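PDB 4RKQ: transcriptional regulator, LacI family from Arthrobacter sp., which probably binds a sugar or related small effector and regulates transcription in response, as other LacI-family repressors do. Local coordinates for residues A[84-89]-A[102-107]; A[93-98]-A[254-259]; A[31-36]-A[75-80]; A[49-54]-A[64-69]. One frame throughout, in Å; residues are numbered along the deposited sequence.

Overall arrangement
All four interactions lie in the lobe built round the parallel strands 47-52, 17-22, 73-76, 94-97 and 106-110, with contact centres 11 to 16 Å apart. Interaction 3 opens first along the chain and spans interaction 4; interactions 1 and 2 follow, their segments alternating until helix 246-262 returns from far along the sequence. Helices 60-67 and 82-89, used by interactions 4 and 1, pack together on one face of the sheet, whereas helices 29-43 and 246-262, used by interactions 3 and 2, lie on the other. Strands 73-76 and 94-97 join interactions 2 and 3 directly. Interactions 3 and 4 also reach the second subunit, which ties this core to the dimer interface.

Interaction 1 (A[84-89]-A[102-107]); sequences QAQTVL and GGAAGS
Gln86 reaches from its helix to the backbone of residues 103-105 and presents its side-chain oxygen to the peptide N-H of Ala105. The chain leaves the helix with CG anti to the backbone N and then bends at chi2 (63°), which turns the amide toward the Ala104-Ala105 peptide. The bond from Ala105 N to Gln86 OE1 is 2.9 Å long and nearly straight, 161° at the hydrogen, although the donor is tilted 29° from the carbonyl plane. Behind the amide, the aliphatic part of the glutamine lies along the same stretch of main chain: Gln86 CG is 3.4 Å from Gly103 O, and Gln86 CB is 3.8 Å from Ala104 CA. The Ala105 methyl completes the contact, with CB 3.4 Å from Gln86 OE1.

Two N-H groups grip this oxygen, since OE1 also accepts from Leu94 N. The other end of the amide donates from NE2 to Arg92 O, so its rotation is fixed from both sides. One side chain thus binds the loop before strand 106-110 and the approach to strand 94-97. The two strands are neighbours in the parallel sheet; helix 82-89 packs on strand 94-97 through Ala85 and Leu89, which meet Leu94, and it rests against helix 60-67 through Val64.

Interaction 2 (A[93-98]-A[254-259]); sequences PLIVLD and VELLVG
Ile95 meets Leu256 and Leu257 where helix 246-262 packs on the parallel sheet of an alpha/beta lobe of the periplasmic-binding-protein-like fold, Rossmann-like in its layering. The contact is wholly apolar. The tip of Ile95 does most of the work: its CD1 presses on Leu257 CB at 3.4 Å, tighter than usual van der Waals contact, and is equally near the backbone N of that leucine. The same methyl lies 4.1 Å from Leu256 CB, and so sits against the helix surface at the base of two successive leucines. It gets there because Ile95 CG1 is anti to the carbonyl carbon (chi1 -61°) and CD1 continues outward in an extended chain (chi2 171°).

Pro93 forms the other part of the contact, its ring crossing the Leu257 side chain at about a right angle. Beyond this first shell, backbone hydrogen bonds of Ile95 to Val74 and Gly76 hold the strand in place. On the helix side, Leu257 also touches Ala73 and Ile75, while Leu256 turns to Ile108 of strand 106-110. Leu257 therefore fits over strands 73-76 and 94-97, its CD1 methyl 3.7 Å from Pro93 CG.

Interaction 3 (A[31-36]-A[75-80]); sequences PAFASS and IGYLGG
Phe33 and Tyr77 form the tight part of this contact, a T-shaped (edge-to-face) pair with ring planes at 90° and centroids 5.1 Å apart. Tyr77 directs its CE1 edge at the middle of the Phe33 ring, with that atom 3.7 Å above the plane and almost equally close to several of the ring carbons. In Phe33, CG anti to the backbone N (chi1 169°) carries the ring off helix 29-43 toward the strand, and chi2 of 75° turns its face to Tyr77. Packing is looser at the rim of the ring, where Ile75 adds a single approach, CG2 to Phe33 CZ at 4.0 Å, near the ring plane.

The far end of Tyr77 is polar. Its hydroxyl is hydrogen-bonded to that of Tyr29, and a 1,2-ethanediol, probably from the crystallisation liquor, is bound about 5 Å from the side chain, consistent with a neighbouring pocket. Beyond Tyr77 the chain passes into the exposed turn of Gly79 and Gly80.

Among its neighbours, Phe33 is enclosed by Val249 of helix 246-262, Leu20 of strand 17-22 and Leu97 of strand 94-97, while Pro31 of helix 29-43 packs on Pro31 of the second subunit.

Interaction 4 (A[49-54]-A[64-69]); sequences VVDDYG and VEHLAP
Strand 47-52 runs alongside helix 60-67, with the CA atoms of Asp51 and Leu67 the nearest across the contact at 7.5 Å. From the strand, Asp51 meets His66 in a short, almost linear hydrogen bond: ND1 of His66 donates to OD2 of Asp51 at 2.6 Å and 171°. The carboxylate lies at the edge of the imidazole, close to its plane; the two flat groups are turned 83° against each other, and the histidine meets OD2 from above the carboxylate plane, 50° out of it. Arg58 forms a salt bridge with OD1, so the buried carboxylate is held through both oxygens. The His66 ring also stacks on His47 of the second subunit.

Beside this polar pair, Leu67 fills the space over the strand. Its CD2 is 3.9 Å from Val49 CG2 and 4.1 Å from Asp51 CB, reached with CG anti to the carbonyl carbon. At the strand end, Asp52 OD1 accepts from Gly54 N, making an Asx turn that leads the chain away. Together, strand 47-52, helix 60-67 and strand 73-76 make a beta-alpha-beta crossover between parallel strands, with strand 17-22 between them in the sheet, as in alpha/beta lobes of this fold.

Interaction 1 (A[84-89]-A[102-107])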
loop_
_atom_site.group_PDB
_atom_site.type_symbol
_atom_site.label_atom_id
_atom_site.label_comp_id
_atom_site.label_asym_id
_atom_site.label_seq_id
_atom_site.Cartn_x
_atom_site.Cartn_y
_atom_site.Cartn_z
ATOM N N GLN A 84 17.140 -19.948 -10.133
ATOM C CA GLN A 84 16.544 -20.179 -11.432
ATOM C C GLN A 84 16.290 -18.880 -12.206
ATOM O O GLN A 84 16.488 -18.820 -13.407
ATOM C CB GLN A 84 15.229 -20.936 -11.294
ATOM C CG GLN A 84 15.416 -22.377 -10.805
ATOM C CD GLN A 84 14.105 -23.082 -10.514
ATOM O OE1 GLN A 84 13.774 -23.349 -9.366
ATOM N NE2 GLN A 84 13.348 -23.378 -11.561
ATOM N N ALA A 85 15.847 -17.850 -11.508
ATOM C CA ALA A 85 15.675 -16.540 -12.143
ATOM C C ALA A 85 17.001 -15.940 -12.671
ATOM O O ALA A 85 17.030 -15.369 -13.763
ATOM C CB ALA A 85 14.999 -15.585 -11.185
ATOM N N GLN A 86 18.096 -16.061 -11.932
ATOM C CA GLN A 86 19.361 -15.555 -12.472
ATOM C C GLN A 86 19.767 -16.351 -13.701
ATOM O O GLN A 86 20.358 -15.817 -14.654
ATOM C CB GLN A 86 20.469 -15.560 -11.420
ATOM C CG GLN A 86 21.779 -14.937 -11.900
ATOM C CD GLN A 86 21.625 -13.461 -12.241
ATOM O OE1 GLN A 86 21.639 -12.589 -11.365
ATOM N NE2 GLN A 86 21.426 -13.175 -13.527
ATOM N N THR A 87 19.462 -17.636 -13.707
ATOM C CA THR A 87 19.724 -18.450 -14.918
ATOM C C THR A 87 18.980 -17.930 -16.153
ATOM O O THR A 87 19.562 -17.799 -17.245
ATOM C CB THR A 87 19.442 -19.957 -14.645
ATOM O OG1 THR A 87 20.309 -20.368 -13.595
ATOM C CG2 THR A 87 19.688 -20.815 -15.865
ATOM N N VAL A 88 17.723 -17.587 -15.969
ATOM C CA VAL A 88 16.909 -17.028 -17.042
ATOM C C VAL A 88 17.543 -15.720 -17.479
ATOM O O VAL A 88 17.741 -15.458 -18.678
ATOM C CB VAL A 88 15.459 -16.799 -16.538
ATOM C CG1 VAL A 88 14.675 -15.849 -17.426
ATOM C CG2 VAL A 88 14.710 -18.127 -16.397
ATOM N N LEU A 89 17.908 -14.893 -16.502
ATOM C CA LEU A 89 18.458 -13.581 -16.846
ATOM C C LEU A 89 19.827 -13.608 -17.503
ATOM O O LEU A 89 20.203 -12.602 -18.122
ATOM C CB LEU A 89 18.494 -12.673 -15.598
ATOM C CG LEU A 89 17.125 -12.062 -15.249
ATOM C CD1 LEU A 89 17.102 -11.626 -13.777
ATOM C CD2 LEU A 89 16.709 -10.883 -16.126
ATOM N N GLY A 102 21.386 -18.051 -3.966
ATOM C CA GLY A 102 22.051 -18.964 -4.895
ATOM C C GLY A 102 23.052 -18.163 -5.714
ATOM O O GLY A 102 23.823 -17.370 -5.149
ATOM N N GLY A 103 22.999 -18.338 -7.041
ATOM C CA GLY A 103 23.870 -17.665 -7.971
ATOM C C GLY A 103 23.409 -16.289 -8.434
ATOM O O GLY A 103 23.964 -15.751 -9.389
ATOM N N ALA A 104 22.436 -15.686 -7.774
ATOM C CA ALA A 104 22.001 -14.340 -8.163
ATOM C C ALA A 104 23.181 -13.377 -8.041
ATOM O O ALA A 104 24.026 -13.524 -7.183
ATOM C CB ALA A 104 20.861 -13.905 -7.297
ATOM N N ALA A 105 23.260 -12.443 -8.966
ATOM C CA ALA A 105 24.330 -11.456 -9.014
ATOM C C ALA A 105 24.454 -10.660 -7.739
ATOM O O ALA A 105 25.558 -10.333 -7.347
ATOM C CB ALA A 105 24.118 -10.511 -10.197
ATOM N N GLY A 106 23.318 -10.345 -7.105
ATOM C CA GLY A 106 23.299 -9.537 -5.924
ATOM C C GLY A 106 22.230 -9.960 -4.977
ATOM O O GLY A 106 21.216 -10.545 -5.386
ATOM N N SER A 107 22.440 -9.635 -3.711
ATOM C CA SER A 107 21.484 -10.039 -2.632
ATOM C C SER A 107 21.540 -9.095 -1.475
ATOM O O SER A 107 22.593 -8.639 -1.084
ATOM C CB SER A 107 21.814 -11.441 -2.108
ATOM O OG SER A 107 20.833 -11.944 -1.220
#

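Interaction 2 (A[93-98]-A[254-259])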
loop_
_atom_site.group_PDB
_atom_site.type_symbol
_atom_site.label_atom_id
_atom_site.label_comp_id
_atom_site.label_asym_id
_atom_site.label_seq_id
_atom_site.Cartn_x
_atom_site.Cartn_y
_atom_site.Cartn_z
ATOM N N PRO A 93 21.801 -8.664 -14.369
ATOM C CA PRO A 93 21.896 -8.922 -12.929
ATOM C C PRO A 93 20.538 -8.974 -12.231
ATOM O O PRO A 93 19.639 -8.166 -12.534
ATOM C CB PRO A 93 22.738 -7.734 -12.396
ATOM C CG PRO A 93 22.769 -6.722 -13.480
ATOM C CD PRO A 93 22.455 -7.399 -14.780
ATOM N N LEU A 94 20.382 -10.000 -11.406
ATOM C CA LEU A 94 19.316 -10.075 -10.449
ATOM C C LEU A 94 19.829 -9.685 -9.069
ATOM O O LEU A 94 20.850 -10.209 -8.612
ATOM C CB LEU A 94 18.776 -11.491 -10.395
ATOM C CG LEU A 94 17.727 -11.805 -9.352
ATOM C CD1 LEU A 94 16.441 -11.018 -9.606
ATOM C CD2 LEU A 94 17.458 -13.308 -9.385
ATOM N N ILE A 95 19.093 -8.761 -8.431
ATOM C CA ILE A 95 19.243 -8.490 -7.025
ATOM C C ILE A 95 17.994 -9.002 -6.324
ATOM O O ILE A 95 16.914 -8.448 -6.501
ATOM C CB ILE A 95 19.397 -6.981 -6.767
ATOM C CG1 ILE A 95 20.671 -6.507 -7.498
ATOM C CG2 ILE A 95 19.504 -6.722 -5.268
ATOM C CD1 ILE A 95 20.840 -5.050 -7.512
ATOM N N VAL A 96 18.152 -10.025 -5.511
ATOM C CA VAL A 96 17.061 -10.530 -4.628
ATOM C C VAL A 96 17.159 -10.087 -3.196
ATOM O O VAL A 96 18.242 -9.871 -2.668
ATOM C CB VAL A 96 17.000 -12.083 -4.628
ATOM C CG1 VAL A 96 16.581 -12.613 -5.978
ATOM C CG2 VAL A 96 18.337 -12.695 -4.219
ATOM N N LEU A 97 16.012 -9.989 -2.535
ATOM C CA LEU A 97 15.985 -9.671 -1.148
ATOM C C LEU A 97 15.357 -10.781 -0.340
ATOM O O LEU A 97 14.421 -11.454 -0.790
ATOM C CB LEU A 97 15.140 -8.426 -0.910
ATOM C CG LEU A 97 15.758 -7.168 -1.480
ATOM C CD1 LEU A 97 15.383 -6.923 -2.939
ATOM C CD2 LEU A 97 15.357 -6.008 -0.597
ATOM N N ASP A 98 15.894 -10.956 0.861
ATOM C CA ASP A 98 15.259 -11.769 1.899
ATOM C C ASP A 98 15.133 -13.253 1.564
ATOM O O ASP A 98 14.241 -13.922 2.064
ATOM C CB ASP A 98 13.903 -11.148 2.278
ATOM C CG ASP A 98 13.452 -11.541 3.687
ATOM O OD1 ASP A 98 14.320 -11.678 4.556
ATOM O OD2 ASP A 98 12.248 -11.778 3.912
ATOM N N VAL A 254 19.604 -0.373 -5.156
ATOM C CA VAL A 254 19.981 0.393 -6.324
ATOM C C VAL A 254 21.476 0.625 -6.393
ATOM O O VAL A 254 22.079 0.507 -7.463
ATOM C CB VAL A 254 19.264 1.750 -6.330
ATOM C CG1 VAL A 254 19.821 2.674 -7.424
ATOM C CG2 VAL A 254 17.787 1.525 -6.487
ATOM N N GLU A 255 22.104 0.867 -5.254
ATOM C CA GLU A 255 23.555 1.061 -5.275
ATOM C C GLU A 255 24.284 -0.234 -5.613
ATOM O O GLU A 255 25.238 -0.244 -6.379
ATOM C CB GLU A 255 24.030 1.636 -3.947
ATOM C CG GLU A 255 23.628 3.085 -3.857
ATOM C CD GLU A 255 24.138 3.749 -2.590
ATOM O OE1 GLU A 255 24.576 3.050 -1.653
ATOM O OE2 GLU A 255 24.074 4.986 -2.523
ATOM N N LEU A 256 23.799 -1.356 -5.110
ATOM C CA LEU A 256 24.341 -2.612 -5.545
ATOM C C LEU A 256 24.204 -2.776 -7.071
ATOM O O LEU A 256 25.134 -3.246 -7.756
ATOM C CB LEU A 256 23.604 -3.736 -4.816
ATOM C CG LEU A 256 24.080 -5.144 -4.924
ATOM C CD1 LEU A 256 25.589 -5.232 -4.783
ATOM C CD2 LEU A 256 23.391 -5.968 -3.841
ATOM N N LEU A 257 23.037 -2.438 -7.618
ATOM C CA LEU A 257 22.828 -2.623 -9.058
ATOM C C LEU A 257 23.735 -1.670 -9.839
ATOM O O LEU A 257 24.278 -2.030 -10.853
ATOM C CB LEU A 257 21.388 -2.345 -9.425
ATOM C CG LEU A 257 21.030 -2.522 -10.890
ATOM C CD1 LEU A 257 21.434 -3.898 -11.419
ATOM C CD2 LEU A 257 19.526 -2.278 -11.014
ATOM N N VAL A 258 23.903 -0.441 -9.345
ATOM C CA VAL A 258 24.865 0.471 -10.003
ATOM C C VAL A 258 26.256 -0.185 -10.103
ATOM O O VAL A 258 26.900 -0.134 -11.153
ATOM C CB VAL A 258 24.980 1.827 -9.284
ATOM C CG1 VAL A 258 26.134 2.659 -9.867
ATOM C CG2 VAL A 258 23.663 2.603 -9.376
ATOM N N GLY A 259 26.704 -0.810 -9.020
ATOM C CA GLY A 259 28.024 -1.397 -8.954
ATOM C C GLY A 259 28.155 -2.627 -9.829
ATOM O O GLY A 259 29.214 -2.902 -10.448
#

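Interaction 3 (A[31-36]-A[75-80])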
loop_
_atom_site.group_PDB
_atom_site.type_symbol
_atom_site.label_atom_id
_atom_site.label_comp_id
_atom_site.label_asym_id
_atom_site.label_seq_id
_atom_site.Cartn_x
_atom_site.Cartn_y
_atom_site.Cartn_z
ATOM N N PRO A 31 4.300 -2.191 -1.614
ATOM C CA PRO A 31 4.225 -0.895 -2.301
ATOM C C PRO A 31 5.190 0.139 -1.746
ATOM O O PRO A 31 5.697 0.929 -2.503
ATOM C CB PRO A 31 2.781 -0.434 -2.097
ATOM C CG PRO A 31 2.057 -1.588 -1.517
ATOM C CD PRO A 31 2.978 -2.675 -1.157
ATOM N N ALA A 32 5.473 0.085 -0.447
ATOM C CA ALA A 32 6.441 1.020 0.151
ATOM C C ALA A 32 7.847 0.758 -0.354
ATOM O O ALA A 32 8.575 1.677 -0.746
ATOM C CB ALA A 32 6.392 0.936 1.646
ATOM N N PHE A 33 8.218 -0.509 -0.404
ATOM C CA PHE A 33 9.483 -0.925 -0.983
ATOM C C PHE A 33 9.585 -0.537 -2.453
ATOM O O PHE A 33 10.559 0.065 -2.889
ATOM C CB PHE A 33 9.654 -2.439 -0.839
ATOM C CG PHE A 33 10.798 -2.986 -1.619
ATOM C CD1 PHE A 33 12.089 -2.795 -1.186
ATOM C CD2 PHE A 33 10.579 -3.696 -2.769
ATOM C CE1 PHE A 33 13.150 -3.278 -1.880
ATOM C CE2 PHE A 33 11.641 -4.183 -3.475
ATOM C CZ PHE A 33 12.918 -3.980 -3.035
ATOM N N ALA A 34 8.581 -0.896 -3.238
ATOM C CA ALA A 34 8.577 -0.557 -4.640
ATOM C C ALA A 34 8.698 0.931 -4.879
ATOM O O ALA A 34 9.489 1.328 -5.728
ATOM C CB ALA A 34 7.342 -1.108 -5.354
ATOM N N SER A 35 7.933 1.736 -4.154
ATOM C CA SER A 35 7.962 3.178 -4.333
ATOM C C SER A 35 9.396 3.705 -4.072
ATOM O O SER A 35 9.892 4.580 -4.772
ATOM C CB SER A 35 6.993 3.853 -3.355
ATOM O OG SER A 35 7.051 5.259 -3.493
ATOM N N SER A 36 10.050 3.180 -3.040
ATOM C CA SER A 36 11.382 3.660 -2.683
ATOM C C SER A 36 12.389 3.331 -3.796
ATOM O O SER A 36 13.242 4.156 -4.165
ATOM C CB SER A 36 11.796 3.059 -1.334
ATOM O OG SER A 36 13.166 3.280 -1.149
ATOM N N ILE A 75 15.254 -6.298 -9.724
ATOM C CA ILE A 75 15.321 -6.226 -8.258
ATOM C C ILE A 75 14.010 -6.860 -7.787
ATOM O O ILE A 75 12.921 -6.470 -8.256
ATOM C CB ILE A 75 15.364 -4.763 -7.808
ATOM C CG1 ILE A 75 16.716 -4.183 -8.149
ATOM C CG2 ILE A 75 15.122 -4.673 -6.281
ATOM C CD1 ILE A 75 16.707 -2.652 -8.076
ATOM N N GLY A 76 14.076 -7.856 -6.914
ATOM C CA GLY A 76 12.848 -8.524 -6.516
ATOM C C GLY A 76 12.845 -9.358 -5.255
ATOM O O GLY A 76 13.896 -9.771 -4.756
ATOM N N TYR A 77 11.637 -9.584 -4.773
ATOM C CA TYR A 77 11.342 -10.599 -3.786
ATOM C C TYR A 77 10.768 -11.757 -4.585
ATOM O O TYR A 77 9.681 -11.664 -5.127
ATOM C CB TYR A 77 10.329 -10.083 -2.781
ATOM C CG TYR A 77 10.884 -9.184 -1.720
ATOM C CD1 TYR A 77 11.136 -7.808 -1.970
ATOM C CD2 TYR A 77 11.154 -9.674 -0.469
ATOM C CE1 TYR A 77 11.632 -6.987 -0.978
ATOM C CE2 TYR A 77 11.654 -8.861 0.514
ATOM C CZ TYR A 77 11.871 -7.539 0.273
ATOM O OH TYR A 77 12.392 -6.781 1.280
ATOM N N LEU A 78 11.513 -12.847 -4.696
ATOM C CA LEU A 78 11.138 -13.895 -5.655
ATOM C C LEU A 78 10.554 -15.168 -5.054
ATOM O O LEU A 78 10.219 -16.104 -5.802
ATOM C CB LEU A 78 12.336 -14.258 -6.518
ATOM C CG LEU A 78 12.883 -13.108 -7.394
ATOM C CD1 LEU A 78 13.840 -13.742 -8.330
ATOM C CD2 LEU A 78 11.795 -12.361 -8.152
ATOM N N GLY A 79 10.424 -15.214 -3.735
ATOM C CA GLY A 79 9.784 -16.368 -3.065
ATOM C C GLY A 79 10.489 -17.688 -3.243
ATOM O O GLY A 79 9.850 -18.724 -3.303
ATOM N N GLY A 80 11.815 -17.653 -3.374
ATOM C CA GLY A 80 12.641 -18.861 -3.439
ATOM C C GLY A 80 13.177 -19.201 -4.815
ATOM O O GLY A 80 13.858 -20.192 -4.951
#

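Interaction 4 (A[49-54]-A[64-69])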
loop_
_atom_site.group_PDB
_atom_site.type_symbol
_atom_site.label_atom_id
_atom_site.label_comp_id
_atom_site.label_asym_id
_atom_site.label_seq_id
_atom_site.Cartn_x
_atom_site.Cartn_y
_atom_site.Cartn_z
ATOM N N VAL A 49 9.716 -0.814 -14.419
ATOM C CA VAL A 49 8.405 -1.467 -14.530
ATOM C C VAL A 49 8.231 -2.492 -13.380
ATOM O O VAL A 49 9.165 -3.236 -13.027
ATOM C CB VAL A 49 8.211 -2.188 -15.861
ATOM C CG1 VAL A 49 7.945 -1.159 -16.962
ATOM C CG2 VAL A 49 9.417 -3.050 -16.197
ATOM N N VAL A 50 7.027 -2.518 -12.810
ATOM C CA VAL A 50 6.723 -3.383 -11.681
ATOM C C VAL A 50 5.839 -4.532 -12.168
ATOM O O VAL A 50 4.895 -4.277 -12.922
ATOM C CB VAL A 50 6.000 -2.579 -10.575
ATOM C CG1 VAL A 50 5.553 -3.509 -9.465
ATOM C CG2 VAL A 50 6.949 -1.521 -10.024
ATOM N N ASP A 51 6.189 -5.764 -11.805
ATOM C CA ASP A 51 5.308 -6.931 -12.028
ATOM C C ASP A 51 4.880 -7.451 -10.629
ATOM O O ASP A 51 5.734 -7.973 -9.865
ATOM C CB ASP A 51 6.058 -8.011 -12.764
ATOM C CG ASP A 51 5.182 -9.233 -13.120
ATOM O OD1 ASP A 51 4.117 -9.464 -12.508
ATOM O OD2 ASP A 51 5.607 -9.987 -14.015
ATOM N N ASP A 52 3.583 -7.286 -10.329
ATOM C CA ASP A 52 2.951 -7.816 -9.131
ATOM C C ASP A 52 2.519 -9.218 -9.541
ATOM O O ASP A 52 1.550 -9.360 -10.336
ATOM C CB ASP A 52 1.740 -6.982 -8.729
ATOM C CG ASP A 52 0.821 -7.682 -7.744
ATOM O OD1 ASP A 52 1.194 -8.723 -7.157
ATOM O OD2 ASP A 52 -0.326 -7.204 -7.607
ATOM N N TYR A 53 3.248 -10.216 -9.059
ATOM C CA TYR A 53 3.014 -11.600 -9.505
ATOM C C TYR A 53 2.109 -12.428 -8.580
ATOM O O TYR A 53 1.994 -13.632 -8.739
ATOM C CB TYR A 53 4.319 -12.345 -9.816
ATOM C CG TYR A 53 5.217 -12.611 -8.660
ATOM C CD1 TYR A 53 5.066 -13.728 -7.881
ATOM C CD2 TYR A 53 6.301 -11.731 -8.370
ATOM C CE1 TYR A 53 5.929 -13.978 -6.816
ATOM C CE2 TYR A 53 7.162 -11.975 -7.311
ATOM C CZ TYR A 53 6.952 -13.076 -6.535
ATOM O OH TYR A 53 7.785 -13.350 -5.495
ATOM N N GLY A 54 1.387 -11.774 -7.703
ATOM C CA GLY A 54 0.610 -12.474 -6.652
ATOM C C GLY A 54 -0.782 -12.795 -7.172
ATOM O O GLY A 54 -1.776 -12.460 -6.518
ATOM N N VAL A 64 10.155 -12.920 -13.504
ATOM C CA VAL A 64 11.456 -12.661 -14.132
ATOM C C VAL A 64 11.431 -13.030 -15.591
ATOM O O VAL A 64 11.929 -12.280 -16.402
ATOM C CB VAL A 64 12.596 -13.380 -13.412
ATOM C CG1 VAL A 64 13.877 -13.327 -14.243
ATOM C CG2 VAL A 64 12.817 -12.752 -12.045
ATOM N N GLU A 65 10.802 -14.155 -15.946
ATOM C CA GLU A 65 10.601 -14.503 -17.348
ATOM C C GLU A 65 9.893 -13.460 -18.179
ATOM O O GLU A 65 10.278 -13.188 -19.322
ATOM C CB GLU A 65 9.861 -15.854 -17.491
ATOM C CG GLU A 65 10.796 -17.009 -17.158
ATOM C CD GLU A 65 10.138 -18.371 -17.165
ATOM O OE1 GLU A 65 8.896 -18.451 -17.258
ATOM O OE2 GLU A 65 10.885 -19.362 -17.050
ATOM N N HIS A 66 8.862 -12.872 -17.602
ATOM C CA HIS A 66 8.105 -11.785 -18.220
ATOM C C HIS A 66 8.943 -10.501 -18.378
ATOM O O HIS A 66 9.004 -9.898 -19.437
ATOM C CB HIS A 66 6.874 -11.548 -17.351
ATOM C CG HIS A 66 6.130 -10.292 -17.627
ATOM N ND1 HIS A 66 5.600 -9.521 -16.619
ATOM C CD2 HIS A 66 5.739 -9.715 -18.787
ATOM C CE1 HIS A 66 4.936 -8.503 -17.146
ATOM N NE2 HIS A 66 5.020 -8.590 -18.458
ATOM N N LEU A 67 9.620 -10.117 -17.332
ATOM C CA LEU A 67 10.341 -8.828 -17.324
ATOM C C LEU A 67 11.619 -8.857 -18.171
ATOM O O LEU A 67 11.938 -7.860 -18.825
ATOM C CB LEU A 67 10.698 -8.460 -15.905
ATOM C CG LEU A 67 9.611 -8.081 -14.902
ATOM C CD1 LEU A 67 10.158 -7.994 -13.492
ATOM C CD2 LEU A 67 8.983 -6.780 -15.308
ATOM N N ALA A 68 12.318 -10.013 -18.167
ATOM C CA ALA A 68 13.662 -10.162 -18.734
ATOM C C ALA A 68 13.878 -9.443 -20.070
ATOM O O ALA A 68 14.799 -8.589 -20.169
ATOM C CB ALA A 68 14.090 -11.611 -18.850
ATOM N N PRO A 69 13.042 -9.728 -21.073
ATOM C CA PRO A 69 13.313 -9.084 -22.379
ATOM C C PRO A 69 13.125 -7.563 -22.451
ATOM O O PRO A 69 13.583 -6.966 -23.400
ATOM C CB PRO A 69 12.290 -9.721 -23.335
ATOM C CG PRO A 69 11.369 -10.547 -22.511
ATOM C CD PRO A 69 11.826 -10.582 -21.101
#